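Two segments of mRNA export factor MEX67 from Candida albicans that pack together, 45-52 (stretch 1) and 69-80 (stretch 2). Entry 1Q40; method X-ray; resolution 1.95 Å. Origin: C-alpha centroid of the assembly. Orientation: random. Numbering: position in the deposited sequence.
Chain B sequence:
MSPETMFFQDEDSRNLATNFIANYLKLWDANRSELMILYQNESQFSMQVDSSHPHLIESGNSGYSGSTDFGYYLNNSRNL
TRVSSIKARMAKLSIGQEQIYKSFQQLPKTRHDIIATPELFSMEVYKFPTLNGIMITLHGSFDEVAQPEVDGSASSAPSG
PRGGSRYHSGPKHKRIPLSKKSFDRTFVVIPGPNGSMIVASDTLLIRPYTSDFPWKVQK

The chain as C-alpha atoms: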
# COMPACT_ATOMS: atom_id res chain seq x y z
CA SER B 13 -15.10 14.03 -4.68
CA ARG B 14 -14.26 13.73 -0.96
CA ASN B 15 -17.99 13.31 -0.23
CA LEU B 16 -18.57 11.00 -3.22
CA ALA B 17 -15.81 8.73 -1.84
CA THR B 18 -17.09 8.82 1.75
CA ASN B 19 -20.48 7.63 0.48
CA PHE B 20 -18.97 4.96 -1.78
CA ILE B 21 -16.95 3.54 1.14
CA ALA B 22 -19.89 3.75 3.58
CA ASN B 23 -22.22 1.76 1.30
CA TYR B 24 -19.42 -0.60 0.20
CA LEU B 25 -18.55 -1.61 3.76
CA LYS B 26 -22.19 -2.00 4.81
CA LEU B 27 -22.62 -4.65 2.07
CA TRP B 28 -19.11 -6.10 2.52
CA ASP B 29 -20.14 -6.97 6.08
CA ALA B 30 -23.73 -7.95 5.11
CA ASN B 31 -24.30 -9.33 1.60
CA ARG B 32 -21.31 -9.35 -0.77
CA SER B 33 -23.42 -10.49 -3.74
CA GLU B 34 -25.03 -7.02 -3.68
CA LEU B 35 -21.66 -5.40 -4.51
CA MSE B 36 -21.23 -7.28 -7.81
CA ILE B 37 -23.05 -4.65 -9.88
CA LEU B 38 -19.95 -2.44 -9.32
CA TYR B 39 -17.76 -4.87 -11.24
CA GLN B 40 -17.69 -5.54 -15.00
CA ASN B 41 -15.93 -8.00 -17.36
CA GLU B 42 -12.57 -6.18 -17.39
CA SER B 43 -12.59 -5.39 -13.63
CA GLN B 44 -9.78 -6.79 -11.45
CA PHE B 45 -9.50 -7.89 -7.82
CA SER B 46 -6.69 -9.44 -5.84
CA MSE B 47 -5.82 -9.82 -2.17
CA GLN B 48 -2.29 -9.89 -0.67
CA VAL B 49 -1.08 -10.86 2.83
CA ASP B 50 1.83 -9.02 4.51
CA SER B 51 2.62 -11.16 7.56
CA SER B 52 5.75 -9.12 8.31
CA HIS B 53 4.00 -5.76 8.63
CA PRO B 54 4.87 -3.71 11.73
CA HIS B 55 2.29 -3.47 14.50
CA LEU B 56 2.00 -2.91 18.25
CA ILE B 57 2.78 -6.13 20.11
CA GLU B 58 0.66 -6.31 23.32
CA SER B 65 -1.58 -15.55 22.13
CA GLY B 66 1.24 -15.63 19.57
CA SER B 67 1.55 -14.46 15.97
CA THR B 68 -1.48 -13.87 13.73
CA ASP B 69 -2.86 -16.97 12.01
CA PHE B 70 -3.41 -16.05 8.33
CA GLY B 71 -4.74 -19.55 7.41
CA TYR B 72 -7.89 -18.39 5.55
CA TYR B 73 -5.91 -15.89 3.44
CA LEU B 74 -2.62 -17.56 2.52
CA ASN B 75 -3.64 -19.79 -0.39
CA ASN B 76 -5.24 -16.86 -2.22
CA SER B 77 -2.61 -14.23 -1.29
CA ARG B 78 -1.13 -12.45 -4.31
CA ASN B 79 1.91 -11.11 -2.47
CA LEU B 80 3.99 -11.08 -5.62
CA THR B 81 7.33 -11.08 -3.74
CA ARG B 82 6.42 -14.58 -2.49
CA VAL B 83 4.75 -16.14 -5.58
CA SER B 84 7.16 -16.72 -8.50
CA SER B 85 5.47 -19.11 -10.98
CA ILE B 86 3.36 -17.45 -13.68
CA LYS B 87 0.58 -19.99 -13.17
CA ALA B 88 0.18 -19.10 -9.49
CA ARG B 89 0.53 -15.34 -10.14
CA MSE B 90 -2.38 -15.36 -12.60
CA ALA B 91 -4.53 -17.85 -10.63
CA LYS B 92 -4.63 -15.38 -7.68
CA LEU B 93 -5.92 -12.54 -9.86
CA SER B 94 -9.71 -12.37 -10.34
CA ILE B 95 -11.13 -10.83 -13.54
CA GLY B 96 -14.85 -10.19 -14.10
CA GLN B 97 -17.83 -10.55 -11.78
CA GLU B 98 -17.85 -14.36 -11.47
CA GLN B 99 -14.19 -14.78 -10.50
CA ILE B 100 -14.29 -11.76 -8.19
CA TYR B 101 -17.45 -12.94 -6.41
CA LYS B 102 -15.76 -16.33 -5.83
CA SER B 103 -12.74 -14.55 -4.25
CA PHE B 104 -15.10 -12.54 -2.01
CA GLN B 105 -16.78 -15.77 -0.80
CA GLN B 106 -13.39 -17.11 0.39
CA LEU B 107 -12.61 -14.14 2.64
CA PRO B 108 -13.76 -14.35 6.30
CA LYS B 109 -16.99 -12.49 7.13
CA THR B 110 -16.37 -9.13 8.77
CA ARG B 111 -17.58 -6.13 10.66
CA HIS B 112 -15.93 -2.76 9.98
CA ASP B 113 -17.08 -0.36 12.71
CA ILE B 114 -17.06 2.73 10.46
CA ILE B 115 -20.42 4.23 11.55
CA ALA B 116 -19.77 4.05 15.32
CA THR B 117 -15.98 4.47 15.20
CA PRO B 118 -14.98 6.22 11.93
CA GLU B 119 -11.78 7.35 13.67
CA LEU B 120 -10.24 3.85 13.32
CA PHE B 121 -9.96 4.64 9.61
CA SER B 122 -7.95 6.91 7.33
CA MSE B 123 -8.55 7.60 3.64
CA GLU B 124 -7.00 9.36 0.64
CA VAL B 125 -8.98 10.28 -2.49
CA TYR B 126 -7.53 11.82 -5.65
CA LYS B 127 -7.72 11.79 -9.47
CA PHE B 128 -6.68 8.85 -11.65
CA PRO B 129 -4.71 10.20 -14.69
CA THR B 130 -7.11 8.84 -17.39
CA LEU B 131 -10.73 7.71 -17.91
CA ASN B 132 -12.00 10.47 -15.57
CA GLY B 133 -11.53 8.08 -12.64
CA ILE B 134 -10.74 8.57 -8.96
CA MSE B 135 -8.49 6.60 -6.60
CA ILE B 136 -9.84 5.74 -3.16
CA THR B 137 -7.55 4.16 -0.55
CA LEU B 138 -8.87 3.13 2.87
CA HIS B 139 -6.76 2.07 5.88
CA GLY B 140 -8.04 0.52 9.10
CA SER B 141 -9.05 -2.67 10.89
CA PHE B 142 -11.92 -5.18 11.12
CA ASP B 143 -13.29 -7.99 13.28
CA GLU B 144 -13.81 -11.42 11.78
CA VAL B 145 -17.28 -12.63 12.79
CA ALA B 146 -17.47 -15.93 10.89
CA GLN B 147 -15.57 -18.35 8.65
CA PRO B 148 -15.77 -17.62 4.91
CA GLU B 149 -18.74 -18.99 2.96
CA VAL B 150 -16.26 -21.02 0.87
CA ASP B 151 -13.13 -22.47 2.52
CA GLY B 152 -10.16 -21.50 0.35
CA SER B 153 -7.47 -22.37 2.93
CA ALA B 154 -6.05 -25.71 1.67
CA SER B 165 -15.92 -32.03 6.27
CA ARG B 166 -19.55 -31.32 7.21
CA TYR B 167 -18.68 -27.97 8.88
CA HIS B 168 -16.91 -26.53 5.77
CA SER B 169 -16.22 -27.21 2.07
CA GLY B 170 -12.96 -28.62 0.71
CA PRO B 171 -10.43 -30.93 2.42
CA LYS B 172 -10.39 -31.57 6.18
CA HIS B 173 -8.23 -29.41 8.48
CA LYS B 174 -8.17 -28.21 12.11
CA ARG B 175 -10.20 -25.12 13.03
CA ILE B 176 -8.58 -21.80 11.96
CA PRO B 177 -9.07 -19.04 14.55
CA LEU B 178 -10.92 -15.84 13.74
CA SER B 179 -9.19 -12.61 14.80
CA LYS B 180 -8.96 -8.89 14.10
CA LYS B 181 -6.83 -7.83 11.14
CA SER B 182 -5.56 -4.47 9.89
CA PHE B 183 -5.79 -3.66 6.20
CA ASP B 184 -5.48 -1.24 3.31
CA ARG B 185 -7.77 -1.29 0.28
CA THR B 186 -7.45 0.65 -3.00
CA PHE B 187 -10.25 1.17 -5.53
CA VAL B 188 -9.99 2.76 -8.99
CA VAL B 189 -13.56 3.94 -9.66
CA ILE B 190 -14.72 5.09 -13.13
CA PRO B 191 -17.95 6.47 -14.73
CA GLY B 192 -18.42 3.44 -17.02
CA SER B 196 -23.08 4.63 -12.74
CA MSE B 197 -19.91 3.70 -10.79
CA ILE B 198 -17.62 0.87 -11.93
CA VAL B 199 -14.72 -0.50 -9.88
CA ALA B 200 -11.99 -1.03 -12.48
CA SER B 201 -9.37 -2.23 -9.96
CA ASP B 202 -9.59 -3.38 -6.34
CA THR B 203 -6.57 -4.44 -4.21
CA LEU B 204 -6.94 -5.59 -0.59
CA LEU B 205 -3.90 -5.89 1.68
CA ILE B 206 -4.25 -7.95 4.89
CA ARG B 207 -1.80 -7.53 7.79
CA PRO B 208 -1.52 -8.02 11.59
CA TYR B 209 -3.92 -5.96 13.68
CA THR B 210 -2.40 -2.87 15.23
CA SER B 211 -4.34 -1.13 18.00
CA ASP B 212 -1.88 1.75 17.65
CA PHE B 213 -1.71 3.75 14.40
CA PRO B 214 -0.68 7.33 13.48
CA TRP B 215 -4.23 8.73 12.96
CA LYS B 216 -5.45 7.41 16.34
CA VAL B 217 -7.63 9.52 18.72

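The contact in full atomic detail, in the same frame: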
# COMPACT_ATOMS: atom_id res chain seq x y z
N PHE B 45 -9.68 -7.81 -9.26
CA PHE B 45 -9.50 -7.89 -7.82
C PHE B 45 -8.40 -8.87 -7.46
O PHE B 45 -8.34 -9.97 -8.00
CB PHE B 45 -10.77 -8.37 -7.13
CG PHE B 45 -10.61 -8.59 -5.65
CD1 PHE B 45 -10.53 -7.51 -4.79
CD2 PHE B 45 -10.53 -9.88 -5.12
CE1 PHE B 45 -10.37 -7.70 -3.41
CE2 PHE B 45 -10.36 -10.07 -3.75
CZ PHE B 45 -10.28 -8.98 -2.90
N SER B 46 -7.54 -8.48 -6.53
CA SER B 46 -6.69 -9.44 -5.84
C SER B 46 -6.44 -9.01 -4.40
O SER B 46 -6.58 -7.83 -4.04
CB SER B 46 -5.39 -9.69 -6.61
OG SER B 46 -4.77 -8.48 -7.01
N MSE B 47 -6.11 -10.00 -3.58
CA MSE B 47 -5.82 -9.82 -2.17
C MSE B 47 -4.40 -10.31 -1.88
O MSE B 47 -3.97 -11.35 -2.41
CB MSE B 47 -6.85 -10.57 -1.32
CG MSE B 47 -6.63 -10.48 0.19
SE MSE B 47 -5.42 -11.88 0.87
CE MSE B 47 -6.29 -13.42 0.15
N GLN B 48 -3.67 -9.55 -1.06
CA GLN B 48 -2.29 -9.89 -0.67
C GLN B 48 -2.15 -9.86 0.85
O GLN B 48 -2.73 -9.01 1.52
CB GLN B 48 -1.31 -8.90 -1.36
CG GLN B 48 -1.55 -7.39 -1.05
CD GLN B 48 -0.61 -6.43 -1.80
OE1 GLN B 48 0.61 -6.60 -1.77
NE2 GLN B 48 -1.18 -5.42 -2.44
N VAL B 49 -1.39 -10.81 1.40
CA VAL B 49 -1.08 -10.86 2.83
C VAL B 49 0.36 -10.36 3.05
O VAL B 49 1.29 -10.77 2.34
CB VAL B 49 -1.22 -12.29 3.40
CG1 VAL B 49 -0.71 -12.36 4.84
CG2 VAL B 49 -2.66 -12.75 3.31
N ASP B 50 0.51 -9.46 4.02
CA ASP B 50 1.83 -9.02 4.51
C ASP B 50 1.99 -9.41 5.98
O ASP B 50 1.67 -8.63 6.88
CB ASP B 50 1.96 -7.50 4.35
CG ASP B 50 3.33 -6.97 4.76
OD1 ASP B 50 4.20 -7.77 5.19
OD2 ASP B 50 3.61 -5.75 4.69
N SER B 51 2.48 -10.61 6.22
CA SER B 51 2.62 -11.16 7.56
C SER B 51 3.74 -10.50 8.35
O SER B 51 3.81 -10.64 9.57
CB SER B 51 2.81 -12.68 7.50
OG SER B 51 4.04 -13.03 6.89
N SER B 52 4.63 -9.78 7.67
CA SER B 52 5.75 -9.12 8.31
C SER B 52 5.47 -7.68 8.73
O SER B 52 6.37 -7.00 9.23
CB SER B 52 6.96 -9.13 7.38
OG SER B 52 8.12 -8.81 8.12
N ASP B 69 -2.61 -15.85 12.92
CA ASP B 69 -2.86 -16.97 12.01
C ASP B 69 -3.57 -16.47 10.75
O ASP B 69 -4.74 -16.07 10.79
CB ASP B 69 -3.68 -18.05 12.72
CG ASP B 69 -3.69 -19.37 11.95
OD1 ASP B 69 -3.48 -20.45 12.58
OD2 ASP B 69 -3.92 -19.43 10.73
N PHE B 70 -2.86 -16.48 9.62
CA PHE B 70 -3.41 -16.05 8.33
C PHE B 70 -3.97 -17.21 7.47
O PHE B 70 -4.11 -17.05 6.25
CB PHE B 70 -2.34 -15.30 7.53
CG PHE B 70 -1.95 -13.98 8.13
CD1 PHE B 70 -0.77 -13.85 8.85
CD2 PHE B 70 -2.74 -12.86 7.93
CE1 PHE B 70 -0.41 -12.61 9.38
CE2 PHE B 70 -2.39 -11.62 8.46
CZ PHE B 70 -1.22 -11.49 9.19
N GLY B 71 -4.27 -18.35 8.09
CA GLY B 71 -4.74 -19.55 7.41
C GLY B 71 -5.83 -19.43 6.35
O GLY B 71 -5.77 -20.12 5.34
N TYR B 72 -6.83 -18.57 6.55
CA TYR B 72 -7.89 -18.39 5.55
C TYR B 72 -7.46 -17.59 4.31
O TYR B 72 -8.11 -17.66 3.27
CB TYR B 72 -9.11 -17.71 6.18
CG TYR B 72 -10.02 -18.64 6.97
CD1 TYR B 72 -10.39 -18.35 8.28
CD2 TYR B 72 -10.49 -19.82 6.40
CE1 TYR B 72 -11.21 -19.21 9.01
CE2 TYR B 72 -11.31 -20.69 7.11
CZ TYR B 72 -11.67 -20.38 8.41
OH TYR B 72 -12.49 -21.24 9.09
N TYR B 73 -6.37 -16.85 4.44
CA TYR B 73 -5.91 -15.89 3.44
C TYR B 73 -4.72 -16.35 2.58
O TYR B 73 -4.54 -15.86 1.46
CB TYR B 73 -5.47 -14.63 4.16
CG TYR B 73 -6.56 -13.93 4.94
CD1 TYR B 73 -7.34 -12.97 4.33
CD2 TYR B 73 -6.81 -14.24 6.26
CE1 TYR B 73 -8.36 -12.32 5.02
CE2 TYR B 73 -7.83 -13.58 6.98
CZ TYR B 73 -8.58 -12.61 6.35
OH TYR B 73 -9.60 -11.94 7.01
N LEU B 74 -3.92 -17.27 3.11
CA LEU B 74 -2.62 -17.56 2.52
C LEU B 74 -2.68 -18.19 1.14
O LEU B 74 -1.86 -17.86 0.28
CB LEU B 74 -1.79 -18.47 3.43
CG LEU B 74 -1.29 -17.85 4.72
CD1 LEU B 74 -0.66 -18.94 5.57
CD2 LEU B 74 -0.28 -16.77 4.44
N ASN B 75 -3.61 -19.10 0.91
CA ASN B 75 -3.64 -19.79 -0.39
C ASN B 75 -4.00 -18.84 -1.53
O ASN B 75 -3.54 -19.01 -2.66
CB ASN B 75 -4.60 -20.97 -0.40
CG ASN B 75 -4.46 -21.81 -1.65
OD1 ASN B 75 -3.35 -22.23 -2.01
ND2 ASN B 75 -5.57 -22.04 -2.34
N ASN B 76 -4.81 -17.83 -1.23
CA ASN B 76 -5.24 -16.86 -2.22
C ASN B 76 -4.42 -15.57 -2.25
O ASN B 76 -4.72 -14.68 -3.06
CB ASN B 76 -6.71 -16.55 -2.00
CG ASN B 76 -7.61 -17.73 -2.36
OD1 ASN B 76 -7.22 -18.61 -3.13
ND2 ASN B 76 -8.80 -17.77 -1.78
N SER B 77 -3.41 -15.46 -1.40
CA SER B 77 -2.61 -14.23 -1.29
C SER B 77 -1.75 -14.00 -2.52
O SER B 77 -0.97 -14.85 -2.91
CB SER B 77 -1.72 -14.28 -0.04
OG SER B 77 -0.76 -13.23 -0.04
N ARG B 78 -1.90 -12.83 -3.12
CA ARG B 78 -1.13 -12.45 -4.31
C ARG B 78 -0.03 -11.47 -3.90
O ARG B 78 0.14 -10.40 -4.50
CB ARG B 78 -2.06 -11.82 -5.35
CG ARG B 78 -1.47 -11.85 -6.75
CD ARG B 78 -2.42 -11.32 -7.81
NE ARG B 78 -1.89 -11.52 -9.16
CZ ARG B 78 -1.69 -10.57 -10.06
NH1 ARG B 78 -1.91 -9.29 -9.79
NH2 ARG B 78 -1.21 -10.89 -11.25
N ASN B 79 0.70 -11.82 -2.84
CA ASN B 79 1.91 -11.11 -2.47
C ASN B 79 2.95 -11.55 -3.48
O ASN B 79 3.50 -12.67 -3.40
CB ASN B 79 2.34 -11.42 -1.03
CG ASN B 79 3.62 -10.70 -0.62
OD1 ASN B 79 4.44 -10.31 -1.47
ND2 ASN B 79 3.82 -10.54 0.69
N LEU B 80 3.19 -10.70 -4.46
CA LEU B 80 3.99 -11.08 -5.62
C LEU B 80 5.50 -11.18 -5.33
O LEU B 80 6.25 -11.63 -6.20
CB LEU B 80 3.71 -10.12 -6.79
CG LEU B 80 2.30 -10.24 -7.35
CD1 LEU B 80 2.05 -9.19 -8.42
CD2 LEU B 80 2.04 -11.65 -7.93
O HOH W 1 -6.07 -12.83 -4.50

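Stretch 1 is already in a β-strand at Phe45 and stays in it through Val49, then leaves for a loop that ends the stretch at Ser52. Stretch 2 has a more irregular path: it folds back on itself around Phe70, whose O accepts a hydrogen bond from Tyr73 N at 2.9 Å, and becomes extended near Ser77. The two stretches come closest, by their CA atoms, where Gln48 CA lies 4.4 Å from Ser77 CA, and they diverge toward Ser51 and Phe70, whose CA atoms are 7.8 Å apart.

Three hydrogen bonds join the stretches at the strand's end, and only one is purely backbone. Arg78 N donates to Met47 O over a short 2.6 Å, nearly straight at 164°. Ser77 CA also approaches Met47 O, at 3.4 Å, in a CA-H...O contact. Side chains of stretch 2 then serve the backbone of Val49: Val49 N donates to Ser77 OG at 2.9 Å, and Val49 O accepts from Asn79 ND2 at 3.0 Å. Serine suits the first position because its short side chain places an acceptor close to its own backbone, where the two backbones nearly touch; asparagine suits the second because its amide reaches farther and carries a donor. Together they satisfy both polar backbone groups of a buried residue. Water 1 sits between the stretches, accepting from Met47 N at 3.0 Å, with its O 2.7 Å from Asn76 O.

With its backbone thus held, Val49 points its side chain toward stretch 2, and its two methyls meet different neighbours. Val49 CG1 sits over one face of the Phe70 ring, 3.9 Å from the centroid in a CH-pi contact, while Val49 CG2 packs 3.5 Å from Tyr73 CB. A branched, compact aliphatic residue suits this pocket. The flat Phe70 ring also reaches the loop, with Phe70 CE1 3.7 Å from Ser51 CB.

Met47 is a selenomethionine. Its CA-to-CB bond points sideways, but the flexible, unbranched chain brings its end nearer: Met47 CE lies 3.3 Å from Tyr73 O and 3.8 Å from Asn76 CB, and Met47 SE approaches the edge of the Tyr73 ring, 4.1 Å from Tyr73 CD1. Tyr73 offers apolar surface here while its hydroxyl is hydrogen-bonded elsewhere in the structure.

At the other end of the contact, Arg78 extends its chain so that Arg78 CD packs 3.6 Å from Ser46 CB. Its aliphatic portion covers the small serine, and its guanidinium nitrogens find partners elsewhere in the structure, as a buried charged group requires. Altogether 573 Å² is buried, with Val49 and Met47 covered most.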